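Long-range contacts in putative alkaline phosphatase (Pseudomonas fluorescens, PDB 4F1V), which binds phosphate with high affinity in the periplasm and probably delivers it to the PstSACB ABC transporter for import: residues G7-P11 and G61-K65; P89-T93 and F334-P338; M208-F212 and A331-V335; W268-F272 and L291-N295; N295-S299 and F314-Y319. Where two conformers were deposited one is given. Residues are numbered along the deposited sequence.

Contact 1 of 5, residues G7-P11 and G61-K65; sequences GATLP and GSDSK. With PI (hydrogenphosphate ion), chain B.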
# COMPACT_ATOMS: atom_id res chain seq x y z
N GLY A 7 5.47 0.28 -9.98
CA GLY A 7 5.82 0.29 -8.57
C GLY A 7 5.07 -0.78 -7.82
O GLY A 7 5.07 -1.97 -8.19
N ALA A 8 4.41 -0.37 -6.71
CA ALA A 8 3.67 -1.25 -5.82
C ALA A 8 2.91 -2.34 -6.58
O ALA A 8 2.12 -2.05 -7.49
CB ALA A 8 2.67 -0.41 -5.03
N THR A 9 3.08 -3.59 -6.11
CA THR A 9 2.27 -4.69 -6.59
C THR A 9 0.92 -4.82 -5.88
O THR A 9 -0.03 -5.36 -6.48
CB THR A 9 3.02 -6.06 -6.55
OG1 THR A 9 3.19 -6.51 -5.19
CG2 THR A 9 4.32 -6.00 -7.29
N LEU A 10 0.79 -4.31 -4.65
CA LEU A 10 -0.46 -4.50 -3.90
C LEU A 10 -1.67 -4.08 -4.75
O LEU A 10 -2.68 -4.84 -4.76
CB LEU A 10 -0.36 -3.84 -2.53
CG LEU A 10 -1.64 -3.68 -1.70
CD1 LEU A 10 -1.35 -3.71 -0.23
CD2 LEU A 10 -2.39 -2.38 -2.06
N PRO A 11 -1.64 -2.94 -5.43
CA PRO A 11 -2.79 -2.45 -6.23
C PRO A 11 -2.60 -2.61 -7.75
O PRO A 11 -3.29 -1.99 -8.53
CB PRO A 11 -2.86 -0.96 -5.90
CG PRO A 11 -1.39 -0.60 -5.86
CD PRO A 11 -0.66 -1.83 -5.31
N GLY A 61 3.36 4.04 -8.39
CA GLY A 61 2.52 3.58 -7.28
C GLY A 61 3.40 3.13 -6.12
O GLY A 61 4.39 2.44 -6.33
N SER A 62 3.04 3.49 -4.88
CA SER A 62 3.79 3.06 -3.72
C SER A 62 2.87 2.96 -2.51
O SER A 62 2.10 3.89 -2.26
CB SER A 62 4.91 4.06 -3.42
OG SER A 62 5.69 3.55 -2.36
N ASP A 63 2.99 1.89 -1.73
CA ASP A 63 2.39 1.80 -0.41
C ASP A 63 3.43 2.03 0.71
O ASP A 63 3.12 1.86 1.90
CB ASP A 63 1.48 0.55 -0.16
CG ASP A 63 1.54 -0.46 -1.32
OD1 ASP A 63 0.67 -0.46 -2.19
OD2 ASP A 63 2.55 -1.21 -1.31
N SER A 64 4.63 2.45 0.31
CA SER A 64 5.65 2.95 1.20
C SER A 64 5.75 4.48 1.06
O SER A 64 5.91 5.00 -0.06
CB SER A 64 7.03 2.35 0.86
OG SER A 64 8.07 2.99 1.52
N LYS A 65 5.68 5.22 2.15
CA LYS A 65 5.86 6.67 2.07
C LYS A 65 7.27 7.04 1.62
O LYS A 65 8.25 6.35 1.90
CB LYS A 65 5.62 7.32 3.43
CG LYS A 65 4.11 7.39 3.80
CD LYS A 65 3.76 8.32 4.92
CE LYS A 65 3.92 9.77 4.80
NZ LYS A 65 3.10 10.46 5.95
P PI B . 4.26 -3.70 -2.72
O1 PI B . 5.29 -2.58 -2.53
O2 PI B . 4.59 -4.54 -3.95
O3 PI B . 4.17 -4.57 -1.46
O4 PI B . 2.87 -3.05 -2.98
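A ligand site at the C-terminal ends of parallel strands 5-7 and 59-62 of a mixed sheet shows how backbone and side chain divide the work of holding an anion. The two segments are joined by backbone first. G7 and G61 form a parallel bridge, their CA atoms 4.8 Å apart, and A8 N donates to G61 O at 2.8 Å in a nearly straight hydrogen bond; G7 CA adds a CA-H...O contact to G61 O at 3.4 Å. A side chain on G7 would collide with that carbonyl, and the backbone angles of G7 by themselves call for glycine.

Packing comes next. D63 turns toward the 7-11 loop, so that its OD1 lies 3.5 Å from both A8 CB and L10 CB and 3.7 Å from P11 CD. The same oxygen is hydrogen-bonded to T294, which fixes the carboxylate.

Three further hydrogen bonds of the loop go to hydrogenphosphate. T9 N (2.8 Å) and T9 OG1 (2.7 Å) both donate to PI O2, and L10 N donates to PI O4 at 3.0 Å. S33, R142, S146, G147 and T148 also hydrogen-bond to the ion.

D63 OD2 approaches PI O4 to 2.5 Å. At this distance one of the two acid groups probably holds a proton and donates it to the other, which would let a carboxylate sit beside an anionic ligand.

Contact 2 of 5, residues P89-T93 and F334-P338; sequences PSVGT and FVPLP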
# COMPACT_ATOMS: atom_id res chain seq x y z
N PRO A 89 -2.68 9.89 -1.55
CA PRO A 89 -3.37 8.57 -1.46
C PRO A 89 -4.14 8.29 -2.72
O PRO A 89 -4.78 9.20 -3.28
CB PRO A 89 -4.33 8.77 -0.28
CG PRO A 89 -3.54 9.73 0.56
CD PRO A 89 -3.07 10.76 -0.46
N SER A 90 -4.14 7.01 -3.10
CA SER A 90 -4.96 6.50 -4.20
C SER A 90 -6.26 5.85 -3.71
O SER A 90 -7.33 6.26 -4.10
CB SER A 90 -4.10 5.51 -4.99
OG SER A 90 -4.88 4.98 -6.06
N VAL A 91 -6.11 4.85 -2.83
CA VAL A 91 -7.21 4.09 -2.26
C VAL A 91 -6.80 3.64 -0.84
O VAL A 91 -5.65 3.58 -0.51
CB VAL A 91 -7.62 2.85 -3.10
CG1 VAL A 91 -7.91 3.24 -4.55
CG2 VAL A 91 -6.51 1.77 -3.09
N GLY A 92 -7.86 3.28 -0.04
CA GLY A 92 -7.59 2.56 1.21
C GLY A 92 -7.55 1.06 1.02
O GLY A 92 -8.16 0.53 0.05
N THR A 93 -6.89 0.37 1.92
CA THR A 93 -6.76 -1.08 1.83
C THR A 93 -6.62 -1.72 3.19
O THR A 93 -5.97 -1.16 4.09
CB THR A 93 -5.49 -1.45 0.95
OG1 THR A 93 -5.48 -2.83 0.68
CG2 THR A 93 -4.18 -0.98 1.52
N PHE A 334 -10.48 -2.88 -2.66
CA PHE A 334 -10.01 -1.64 -2.04
C PHE A 334 -11.19 -0.72 -1.70
O PHE A 334 -12.34 -0.92 -2.11
CB PHE A 334 -8.97 -0.94 -2.97
CG PHE A 334 -7.80 -1.82 -3.32
CD1 PHE A 334 -7.02 -2.39 -2.32
CD2 PHE A 334 -7.47 -2.04 -4.64
CE1 PHE A 334 -5.94 -3.22 -2.65
CE2 PHE A 334 -6.41 -2.84 -4.97
CZ PHE A 334 -5.65 -3.42 -3.97
N VAL A 335 -10.81 0.34 -0.95
CA VAL A 335 -11.80 1.32 -0.46
C VAL A 335 -11.63 2.65 -1.19
O VAL A 335 -10.56 3.28 -1.10
CB VAL A 335 -11.63 1.53 1.07
CG1 VAL A 335 -12.65 2.53 1.58
CG2 VAL A 335 -11.76 0.23 1.85
N PRO A 336 -12.67 3.12 -1.87
CA PRO A 336 -12.64 4.47 -2.48
C PRO A 336 -12.43 5.55 -1.43
O PRO A 336 -12.77 5.42 -0.23
CB PRO A 336 -14.02 4.60 -3.11
CG PRO A 336 -14.42 3.17 -3.38
CD PRO A 336 -13.94 2.38 -2.21
N LEU A 337 -11.83 6.65 -1.86
CA LEU A 337 -11.71 7.80 -1.00
C LEU A 337 -13.05 8.51 -0.87
O LEU A 337 -13.84 8.61 -1.85
CB LEU A 337 -10.71 8.83 -1.54
CG LEU A 337 -9.27 8.25 -1.72
CD1 LEU A 337 -8.33 9.33 -2.18
CD2 LEU A 337 -8.74 7.55 -0.48
N PRO A 338 -13.37 9.04 0.33
CA PRO A 338 -14.54 9.88 0.54
C PRO A 338 -14.60 11.02 -0.47
O PRO A 338 -13.63 11.60 -0.94
CB PRO A 338 -14.38 10.38 1.98
CG PRO A 338 -13.59 9.31 2.69
CD PRO A 338 -12.64 8.82 1.59
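P89 begins the contact with its carbonyl: P89 O lies 3.7 Å from L337 CD1, and S90 O is equally far from L337 CG. The S90 side chain points away from 334-338, and its OG is hydrogen-bonded to Y15. S90 and V91 together face T294 of the neighbouring strand as a classic beta bulge. V91 then sets CG2 3.7 Å from F334 CB, while its CB approaches V335 O to 3.6 Å.

At G92 the contact becomes a backbone pairing. G92 N donates to V335 O at 2.9 Å and V335 N to G92 O at 2.8 Å, the two bonds of an antiparallel hydrogen-bonded pair. A CB on G92 would come tightly against V335 CB. T93 finishes the run with OG1 3.4 Å from F334 CE1, at the edge of the ring.

A single antiparallel bridge thus fastens the loop between helices 326-331 and 339-349 to strand 85-94, the edge strand of the five-stranded sheet.

Contact 3 of 5, residues M208-F212 and A331-V335; sequences MSPDF and ANAFV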
# COMPACT_ATOMS: atom_id res chain seq x y z
N MET A 208 -0.66 -9.83 3.13
CA MET A 208 -0.91 -9.73 1.68
C MET A 208 -1.96 -8.68 1.32
O MET A 208 -2.96 -8.48 2.03
CB MET A 208 -1.43 -11.11 1.20
CG MET A 208 -1.63 -11.30 -0.28
SD MET A 208 -0.19 -10.92 -1.32
CE MET A 208 1.00 -12.01 -0.60
N SER A 209 -1.75 -8.09 0.15
CA SER A 209 -2.79 -7.34 -0.54
C SER A 209 -4.14 -8.08 -0.49
O SER A 209 -4.16 -9.29 -0.80
CB SER A 209 -2.41 -7.20 -2.04
OG SER A 209 -3.46 -6.70 -2.77
N PRO A 210 -5.25 -7.41 -0.21
CA PRO A 210 -6.52 -8.12 -0.19
C PRO A 210 -6.95 -8.57 -1.56
O PRO A 210 -7.78 -9.48 -1.68
CB PRO A 210 -7.47 -7.10 0.45
CG PRO A 210 -6.86 -5.77 0.06
CD PRO A 210 -5.38 -5.99 0.15
N ASP A 211 -6.41 -7.97 -2.61
CA ASP A 211 -6.68 -8.51 -3.96
C ASP A 211 -6.05 -9.89 -4.11
O ASP A 211 -6.69 -10.91 -4.30
CB ASP A 211 -6.15 -7.55 -5.03
CG ASP A 211 -6.23 -8.19 -6.41
OD1 ASP A 211 -5.28 -8.05 -7.19
OD2 ASP A 211 -7.28 -8.88 -6.67
N PHE A 212 -4.73 -10.00 -3.96
CA PHE A 212 -4.04 -11.22 -4.18
C PHE A 212 -4.28 -12.31 -3.08
O PHE A 212 -3.98 -13.50 -3.30
CB PHE A 212 -2.54 -10.98 -4.35
CG PHE A 212 -2.23 -10.23 -5.66
CD1 PHE A 212 -2.43 -10.83 -6.91
CD2 PHE A 212 -1.86 -8.90 -5.62
CE1 PHE A 212 -2.19 -10.13 -8.08
CE2 PHE A 212 -1.56 -8.23 -6.82
CZ PHE A 212 -1.78 -8.84 -8.05
N ALA A 331 -13.85 -3.42 -6.96
CA ALA A 331 -13.74 -4.72 -7.56
C ALA A 331 -12.39 -5.40 -7.29
O ALA A 331 -12.29 -6.60 -7.51
CB ALA A 331 -13.90 -4.60 -9.07
N ASN A 332 -11.38 -4.60 -6.92
CA ASN A 332 -10.08 -5.12 -6.61
C ASN A 332 -9.77 -5.10 -5.08
O ASN A 332 -8.62 -5.18 -4.65
CB ASN A 332 -8.96 -4.39 -7.40
CG ASN A 332 -9.10 -4.70 -8.88
OD1 ASN A 332 -8.63 -5.72 -9.33
ND2 ASN A 332 -9.79 -3.81 -9.64
N ALA A 333 -10.86 -5.10 -4.27
CA ALA A 333 -10.83 -5.29 -2.84
C ALA A 333 -10.31 -4.08 -2.04
O ALA A 333 -9.90 -4.20 -0.92
CB ALA A 333 -10.05 -6.55 -2.41
N PHE A 334 -10.48 -2.88 -2.66
CA PHE A 334 -10.01 -1.64 -2.04
C PHE A 334 -11.19 -0.72 -1.70
O PHE A 334 -12.34 -0.92 -2.11
CB PHE A 334 -8.97 -0.94 -2.97
CG PHE A 334 -7.80 -1.82 -3.32
CD1 PHE A 334 -7.02 -2.39 -2.32
CD2 PHE A 334 -7.47 -2.04 -4.64
CE1 PHE A 334 -5.94 -3.22 -2.65
CE2 PHE A 334 -6.41 -2.84 -4.97
CZ PHE A 334 -5.65 -3.42 -3.97
N VAL A 335 -10.81 0.34 -0.95
CA VAL A 335 -11.80 1.32 -0.46
C VAL A 335 -11.63 2.65 -1.19
O VAL A 335 -10.56 3.28 -1.10
CB VAL A 335 -11.63 1.53 1.07
CG1 VAL A 335 -12.65 2.53 1.58
CG2 VAL A 335 -11.76 0.23 1.85
O HOH W 1 -8.56 -8.47 -9.03
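P210 lies over the turn at A333 and F334: its CG is 3.6 Å from A333 O and 3.8 Å from F334 CE1, and its CB meets A333 CB at 3.9 Å. The proline thus fills the angle between a backbone carbonyl and an aromatic ring. S209 OG reaches the edge of that ring, 4.1 Å from F334 CZ, and is hydrogen-bonded to the carbonyl of L10 in the phosphate-binding loop.

D211 continues the surface, with CB 3.4 Å from N332 O and N 3.9 Å from A333 CB. The segments share no direct hydrogen bond; a water donates instead to D211 OD2 at 2.7 Å and to N332 OD1 at 2.8 Å. N332 ND2 is hydrogen-bonded to A328 O in the preceding helix.

A333, with positive phi, is the C-prime residue of a Schellman motif. The contact is therefore a capped helix end, that of helix 326-331, set against the loop that follows strand 204-205.

Contact 4 of 5, residues W268-F272 and L291-N295; sequences WVPVF and LGFTN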
# COMPACT_ATOMS: atom_id res chain seq x y z
N TRP A 268 0.33 14.50 2.98
CA TRP A 268 -0.79 13.99 2.22
C TRP A 268 -1.11 12.52 2.47
O TRP A 268 -2.20 12.08 2.16
CB TRP A 268 -0.50 14.19 0.72
CG TRP A 268 -0.81 15.63 0.31
CD1 TRP A 268 0.03 16.71 0.38
CD2 TRP A 268 -2.06 16.13 -0.15
NE1 TRP A 268 -0.63 17.85 -0.01
CE2 TRP A 268 -1.91 17.56 -0.34
CE3 TRP A 268 -3.32 15.56 -0.45
CZ2 TRP A 268 -2.96 18.36 -0.82
CZ3 TRP A 268 -4.36 16.38 -0.89
CH2 TRP A 268 -4.17 17.75 -1.05
N VAL A 269 -0.12 11.74 2.95
CA VAL A 269 -0.34 10.28 3.13
C VAL A 269 -0.63 10.01 4.60
O VAL A 269 0.28 10.08 5.45
CB VAL A 269 0.86 9.44 2.67
CG1 VAL A 269 0.60 7.97 2.99
CG2 VAL A 269 1.11 9.67 1.19
N PRO A 270 -1.87 9.65 4.95
CA PRO A 270 -2.13 9.31 6.36
C PRO A 270 -1.50 7.96 6.67
O PRO A 270 -1.53 7.05 5.84
CB PRO A 270 -3.68 9.16 6.42
CG PRO A 270 -4.16 9.84 5.14
CD PRO A 270 -3.07 9.57 4.12
N VAL A 271 -0.98 7.84 7.88
CA VAL A 271 -0.54 6.57 8.36
C VAL A 271 -1.22 6.26 9.68
O VAL A 271 -1.55 7.14 10.48
CB VAL A 271 0.98 6.43 8.47
CG1 VAL A 271 1.64 6.66 7.12
CG2 VAL A 271 1.58 7.33 9.52
N PHE A 272 -1.45 4.96 9.90
CA PHE A 272 -1.90 4.44 11.17
C PHE A 272 -0.70 4.13 12.04
O PHE A 272 0.45 3.96 11.52
CB PHE A 272 -2.83 3.20 10.95
CG PHE A 272 -4.13 3.56 10.32
CD1 PHE A 272 -4.25 3.68 8.93
CD2 PHE A 272 -5.25 3.81 11.12
CE1 PHE A 272 -5.47 4.04 8.38
CE2 PHE A 272 -6.45 4.16 10.55
CZ PHE A 272 -6.58 4.30 9.17
N LEU A 291 -4.98 -2.01 8.34
CA LEU A 291 -5.37 -1.21 7.18
C LEU A 291 -4.32 -0.09 6.95
O LEU A 291 -3.48 0.21 7.81
CB LEU A 291 -6.78 -0.65 7.30
CG LEU A 291 -6.96 0.62 8.15
CD1 LEU A 291 -8.44 0.99 8.20
CD2 LEU A 291 -6.43 0.49 9.58
N GLY A 292 -4.47 0.59 5.80
CA GLY A 292 -3.70 1.80 5.49
C GLY A 292 -4.00 2.26 4.09
O GLY A 292 -5.06 1.90 3.54
N PHE A 293 -3.13 3.11 3.53
CA PHE A 293 -3.31 3.66 2.19
C PHE A 293 -2.21 3.20 1.26
O PHE A 293 -1.06 2.99 1.65
CB PHE A 293 -3.36 5.23 2.20
CG PHE A 293 -4.58 5.75 2.91
CD1 PHE A 293 -4.58 5.95 4.28
CD2 PHE A 293 -5.74 5.95 2.19
CE1 PHE A 293 -5.74 6.39 4.92
CE2 PHE A 293 -6.89 6.39 2.83
CZ PHE A 293 -6.89 6.64 4.19
N THR A 294 -2.59 3.08 -0.03
CA THR A 294 -1.58 3.00 -1.11
C THR A 294 -1.70 4.27 -1.94
O THR A 294 -2.79 4.84 -2.04
CB THR A 294 -1.76 1.71 -1.92
OG1 THR A 294 -0.72 1.64 -2.89
CG2 THR A 294 -3.09 1.59 -2.62
N ASN A 295 -0.58 4.72 -2.50
CA ASN A 295 -0.39 6.11 -2.93
C ASN A 295 0.11 6.22 -4.37
O ASN A 295 0.62 5.27 -4.97
CB ASN A 295 0.61 6.82 -1.99
CG ASN A 295 0.30 6.47 -0.55
OD1 ASN A 295 -0.85 6.65 -0.09
ND2 ASN A 295 1.28 6.02 0.16
O HOH W 2 -0.97 4.40 5.13
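F272, F293 and L291 bury the most surface here, and they interlock in turn. The F272 ring receives L291 on one face: L291 CD2 stands 3.6 Å from the ring centroid, only 3° off the normal, a well-centred CH-pi contact, and L291 CG is 3.7 Å from F272 CE1. Beyond it, F272 CE1 meets F293 CE1 at 4.2 Å. F293 in turn has P270 over one face of its ring, and P270 CB comes within 3.8 Å of F293 CE1. P270 and F272 of the loop thus alternate with F293 and L291 of the strand, while helix 248-252 touches L291 and F293 through I251.

Although the segments run nearly antiparallel, their backbones stay too far apart to pair; the closest CA atoms, those of P270 and F293, are 7.1 Å apart. A water spans the gap, donating to P270 O at 2.8 Å and accepting from F293 N at 3.0 Å.

The result is a hydrophobic layer in which an extended loop covers one face of strand 291-299, an interior strand between 59-62 and 85-94.

Contact 5 of 5, residues N295-S299 and F314-Y319; sequences NLIFS and FFTKHY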
# COMPACT_ATOMS: atom_id res chain seq x y z
N ASN A 295 -0.58 4.72 -2.50
CA ASN A 295 -0.39 6.11 -2.93
C ASN A 295 0.11 6.22 -4.37
O ASN A 295 0.62 5.27 -4.97
CB ASN A 295 0.61 6.82 -1.99
CG ASN A 295 0.30 6.47 -0.55
OD1 ASN A 295 -0.85 6.65 -0.09
ND2 ASN A 295 1.28 6.02 0.16
N LEU A 296 -0.05 7.45 -4.90
CA LEU A 296 0.53 7.86 -6.21
C LEU A 296 1.67 8.86 -5.95
O LEU A 296 1.59 9.69 -5.03
CB LEU A 296 -0.52 8.61 -7.03
CG LEU A 296 -1.88 7.94 -7.27
CD1 LEU A 296 -2.79 8.83 -8.12
CD2 LEU A 296 -1.73 6.58 -7.87
N ILE A 297 2.68 8.82 -6.82
CA ILE A 297 3.75 9.80 -6.85
C ILE A 297 3.87 10.28 -8.30
O ILE A 297 4.08 9.48 -9.22
CB ILE A 297 5.07 9.20 -6.38
CG1 ILE A 297 4.96 8.66 -4.94
CG2 ILE A 297 6.21 10.25 -6.47
CD1 ILE A 297 6.13 7.75 -4.56
N PHE A 298 3.67 11.60 -8.50
CA PHE A 298 3.71 12.27 -9.80
C PHE A 298 4.62 13.51 -9.69
O PHE A 298 5.02 13.91 -8.61
CB PHE A 298 2.30 12.70 -10.24
CG PHE A 298 1.46 11.61 -10.87
CD1 PHE A 298 0.83 10.62 -10.12
CD2 PHE A 298 1.35 11.54 -12.26
CE1 PHE A 298 0.08 9.61 -10.74
CE2 PHE A 298 0.63 10.53 -12.87
CZ PHE A 298 -0.01 9.59 -12.12
N SER A 299 4.88 14.13 -10.86
CA SER A 299 5.44 15.51 -10.88
C SER A 299 4.33 16.52 -11.02
O SER A 299 3.33 16.28 -11.72
CB SER A 299 6.40 15.60 -12.07
OG SER A 299 7.09 16.87 -12.03
N PHE A 314 -5.92 12.13 -16.07
CA PHE A 314 -5.97 11.00 -15.14
C PHE A 314 -6.44 11.42 -13.75
O PHE A 314 -7.32 10.79 -13.14
CB PHE A 314 -4.62 10.30 -15.05
CG PHE A 314 -4.58 9.24 -13.96
CD1 PHE A 314 -5.43 8.13 -14.04
CD2 PHE A 314 -3.75 9.37 -12.86
CE1 PHE A 314 -5.44 7.20 -12.99
CE2 PHE A 314 -3.79 8.47 -11.82
CZ PHE A 314 -4.66 7.38 -11.87
N PHE A 315 -5.89 12.51 -13.20
CA PHE A 315 -6.35 12.99 -11.93
C PHE A 315 -7.84 13.35 -11.96
O PHE A 315 -8.57 13.11 -10.98
CB PHE A 315 -5.51 14.21 -11.45
CG PHE A 315 -4.24 13.82 -10.71
CD1 PHE A 315 -4.11 14.11 -9.32
CD2 PHE A 315 -3.17 13.19 -11.32
CE1 PHE A 315 -3.00 13.79 -8.63
CE2 PHE A 315 -2.05 12.81 -10.61
CZ PHE A 315 -1.95 13.12 -9.28
N THR A 316 -8.31 13.94 -13.07
CA THR A 316 -9.71 14.32 -13.22
C THR A 316 -10.61 13.08 -13.08
O THR A 316 -11.71 13.16 -12.53
CB THR A 316 -9.91 15.01 -14.56
OG1 THR A 316 -9.23 16.27 -14.46
CG2 THR A 316 -11.35 15.28 -14.89
N LYS A 317 -10.18 11.95 -13.60
CA LYS A 317 -10.91 10.68 -13.43
C LYS A 317 -10.77 10.07 -12.03
O LYS A 317 -11.77 9.76 -11.37
CB LYS A 317 -10.51 9.70 -14.54
CG LYS A 317 -11.32 8.42 -14.44
CD LYS A 317 -11.28 7.54 -15.61
CE LYS A 317 -12.43 6.54 -15.71
NZ LYS A 317 -12.25 5.70 -16.92
N HIS A 318 -9.53 9.85 -11.61
CA HIS A 318 -9.28 9.11 -10.38
C HIS A 318 -9.81 9.80 -9.16
O HIS A 318 -10.15 9.16 -8.14
CB HIS A 318 -7.77 8.82 -10.27
CG HIS A 318 -7.46 7.62 -9.40
ND1 HIS A 318 -7.93 6.37 -9.70
CD2 HIS A 318 -6.71 7.55 -8.25
CE1 HIS A 318 -7.45 5.55 -8.80
NE2 HIS A 318 -6.70 6.20 -7.89
N TYR A 319 -9.87 11.15 -9.20
CA TYR A 319 -10.39 11.96 -8.11
C TYR A 319 -11.65 12.68 -8.48
O TYR A 319 -12.04 13.66 -7.84
CB TYR A 319 -9.30 12.93 -7.58
CG TYR A 319 -8.09 12.17 -7.10
CD1 TYR A 319 -6.96 12.02 -7.92
CD2 TYR A 319 -8.05 11.51 -5.88
CE1 TYR A 319 -5.84 11.27 -7.51
CE2 TYR A 319 -6.98 10.78 -5.44
CZ TYR A 319 -5.87 10.64 -6.27
OH TYR A 319 -4.82 9.89 -5.90
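An aromatic cluster of F298, F314 and F315 lies at the centre of this contact, where a helix packs on a sheet. Strand 295-299 and helix 314-318 run nearly antiparallel, their axes at 158° and 12.8 Å apart at closest approach, a spacing bridged by side chains.

F315 directs its edge at the face of F298 in a T-shaped pair, with centroids 5.0 Å apart, planes at 81° and F298 CD1 3.7 Å from F315 CE2. F314 meets the same ring differently: the planes are only 24° apart, but the rings are slid so that they barely overlap, with F298 CZ 3.8 Å from F314 CD2. W59 of the adjoining strand stacks on F298.

Two residues earlier, L296 pushes CD1 among residues of the helix and Y319 just after it, 3.8 Å from F314 CE2, 4.1 Å from H318 CD2 and 3.2 Å from Y319 OH. The polar ends of H318 and Y319 pass beyond it to strand 85-94, where they hydrogen-bond to S90 and P89.

Alternate strand residues packing against a helix on one sheet face are the usual layer contact of alpha/beta folds, here in a domain of the venus-flytrap binding protein fold.

In the fold
All five contacts are largely buried, but their chemistry changes with position. The centre of contact 1 lies about 5 Å from the centre of the chain, that of contact 5 about 15 Å; the first is polar and serves the ligand, the second aromatic and apolar. Contacts 4 and 5 share strand 291-299 and N295, one meeting a loop and the other a helix. Contact 2 lies on the neighbouring strand 85-94 and uses paired backbone, whereas contact 3, which shares F334 and V335 with it, relies on proline packing and a water. F334 also touches L10 and P11 while T294 hydrogen-bonds D63, tying the phosphate site to the 334-338 loop and to strand 291-299.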